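Local coordinates for protein bifunctional enzyme IspD/IspF (Campylobacter jejuni, PDB 1W55) that catalyses two steps of non-mevalonate isoprenoid synthesis, transferring cytidylyl from CTP to methylerythritol phosphate and cyclising the phosphorylated product to methylerythritol cyclodiphosphate with release of CMP, at residues A[142-146]-A[182-186]. Residues are numbered along the deposited sequence; the frame is centred on the assembly and turned at random.
Sequences IKLIQ and FVEGE. With EDO (1,2-ethanediol), chain F.
Two strands that both pair with strand 119-124, 142-145 antiparallel to it and 180-184 parallel, meet through the side chains of K143, I145 and Q146, which reach the F182 ring and the backbone of G185-E186; the touching parts run 65° apart. Q146 and G185 come nearest, CA to CA 6.8 Å. Q146, just past its strand (phi/psi -127/-174), has chi1 and chi2 m, t, with chi3 -48° turning its amide to extended E186 (-158/146): E186 N donates to Q146 OE1 and Q146 NE2 to E186 O, both 3.0 Å. A primary amide suits this place, offering donor and acceptor side by side. G185 lies against it, CA 3.3 Å from Q146 OE1, where a CB would clash. F182 (chi1 m, chi2 96°) presents a ring face to K143, whose m, t, t, p chain lays CE 3.8 Å and NZ 4.5 Å from the ring centroid, a CH-pi and cation-pi contact. NZ also hydrogen-bonds N134 of the second subunit; a strand of that subunit pairs antiparallel with 142-144, continuing the sheet. I145 (m, m) brings CD1 to 3.7 Å from F182 CE2 at the ring edge. Ethanediol, probably from the crystallisation liquor, donates O2 to I145 O (2.9 Å) and also bonds D96 and K191, predicted to position MEP, so the contact borders the cytidylyltransferase site. The chemistry thus divides: directional hydrogen bonds join Q146 to the E186 backbone, whereas apolar and cation-pi contacts pack F182 against I145 and K143.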
loop_
_atom_site.group_PDB
_atom_site.type_symbol
_atom_site.label_atom_id
_atom_site.label_comp_id
_atom_site.label_asym_id
_atom_site.label_seq_id
_atom_site.Cartn_x
_atom_site.Cartn_y
_atom_site.Cartn_z
ATOM N N ILE A 142 22.101 -12.688 -31.016
ATOM C CA ILE A 142 20.970 -13.462 -30.513
ATOM C C ILE A 142 19.711 -12.615 -30.474
ATOM O O ILE A 142 19.758 -11.463 -30.046
ATOM C CB ILE A 142 21.289 -14.026 -29.111
ATOM C CG1 ILE A 142 22.450 -15.036 -29.183
ATOM C CG2 ILE A 142 20.036 -14.621 -28.450
ATOM C CD1 ILE A 142 22.079 -16.428 -29.717
ATOM N N LYS A 143 18.596 -13.195 -30.921
ATOM C CA LYS A 143 17.253 -12.654 -30.676
ATOM C C LYS A 143 16.404 -13.686 -29.932
ATOM O O LYS A 143 16.347 -14.851 -30.344
ATOM C CB LYS A 143 16.546 -12.328 -31.994
ATOM C CG LYS A 143 16.854 -10.975 -32.564
ATOM C CD LYS A 143 15.907 -10.636 -33.707
ATOM C CE LYS A 143 16.440 -9.478 -34.537
ATOM N NZ LYS A 143 17.674 -9.830 -35.307
ATOM N N LEU A 144 15.741 -13.265 -28.855
ATOM C CA LEU A 144 14.698 -14.085 -28.236
ATOM C C LEU A 144 13.364 -13.600 -28.770
ATOM O O LEU A 144 13.021 -12.421 -28.626
ATOM C CB LEU A 144 14.726 -14.012 -26.707
ATOM C CG LEU A 144 16.033 -14.391 -26.000
ATOM C CD1 LEU A 144 15.875 -14.246 -24.492
ATOM C CD2 LEU A 144 16.545 -15.791 -26.361
ATOM N N ILE A 145 12.627 -14.500 -29.416
ATOM C CA ILE A 145 11.384 -14.129 -30.061
ATOM C C ILE A 145 10.187 -14.343 -29.131
ATOM O O ILE A 145 10.149 -15.278 -28.325
ATOM C CB ILE A 145 11.193 -14.892 -31.406
ATOM C CG1 ILE A 145 12.413 -14.727 -32.327
ATOM C CG2 ILE A 145 9.937 -14.435 -32.104
ATOM C CD1 ILE A 145 12.691 -13.280 -32.802
ATOM N N GLN A 146 9.210 -13.460 -29.262
ATOM C CA GLN A 146 8.014 -13.515 -28.449
ATOM C C GLN A 146 6.808 -13.510 -29.380
ATOM O O GLN A 146 6.942 -13.529 -30.609
ATOM C CB GLN A 146 7.958 -12.316 -27.486
ATOM C CG GLN A 146 9.088 -12.242 -26.446
ATOM C CD GLN A 146 8.871 -11.112 -25.433
ATOM O OE1 GLN A 146 8.578 -9.972 -25.817
ATOM N NE2 GLN A 146 8.996 -11.430 -24.142
ATOM N N PHE A 182 10.984 -6.900 -36.967
ATOM C CA PHE A 182 11.188 -7.094 -35.535
ATOM C C PHE A 182 10.853 -5.831 -34.743
ATOM O O PHE A 182 11.323 -4.738 -35.055
ATOM C CB PHE A 182 12.615 -7.558 -35.237
ATOM C CG PHE A 182 12.969 -8.871 -35.881
ATOM C CD1 PHE A 182 13.645 -8.902 -37.104
ATOM C CD2 PHE A 182 12.610 -10.079 -35.279
ATOM C CE1 PHE A 182 13.966 -10.116 -37.717
ATOM C CE2 PHE A 182 12.927 -11.295 -35.885
ATOM C CZ PHE A 182 13.613 -11.310 -37.111
ATOM N N VAL A 183 10.029 -6.002 -33.718
ATOM C CA VAL A 183 9.589 -4.906 -32.868
ATOM C C VAL A 183 10.125 -5.226 -31.475
ATOM O O VAL A 183 10.240 -6.400 -31.127
ATOM C CB VAL A 183 8.032 -4.817 -32.921
ATOM C CG1 VAL A 183 7.398 -4.709 -31.545
ATOM C CG2 VAL A 183 7.589 -3.696 -33.833
ATOM N N GLU A 184 10.486 -4.217 -30.687
ATOM C CA GLU A 184 10.993 -4.484 -29.332
ATOM C C GLU A 184 9.931 -5.205 -28.485
ATOM O O GLU A 184 8.758 -4.824 -28.495
ATOM C CB GLU A 184 11.481 -3.188 -28.656
ATOM C CG GLU A 184 11.701 -3.267 -27.141
ATOM C CD GLU A 184 13.042 -3.876 -26.725
ATOM O OE1 GLU A 184 13.816 -4.358 -27.581
ATOM O OE2 GLU A 184 13.333 -3.866 -25.512
ATOM N N GLY A 185 10.345 -6.262 -27.784
ATOM C CA GLY A 185 9.440 -7.028 -26.939
ATOM C C GLY A 185 9.277 -6.450 -25.540
ATOM O O GLY A 185 9.603 -5.287 -25.301
ATOM N N GLU A 186 8.786 -7.262 -24.608
ATOM C CA GLU A 186 8.541 -6.803 -23.237
ATOM C C GLU A 186 8.511 -7.972 -22.266
ATOM O O GLU A 186 8.057 -9.073 -22.613
ATOM C CB GLU A 186 7.220 -6.013 -23.141
ATOM C CG GLU A 186 5.981 -6.813 -23.545
ATOM C CD GLU A 186 4.660 -6.088 -23.318
ATOM O OE1 GLU A 186 4.646 -4.848 -23.109
ATOM O OE2 GLU A 186 3.619 -6.773 -23.354
HETATM C C1 EDO F . 6.992 -18.864 -29.748
HETATM O O1 EDO F . 6.792 -19.192 -28.382
HETATM C C2 EDO F . 7.904 -17.661 -29.854
HETATM O O2 EDO F . 9.049 -17.883 -29.063
#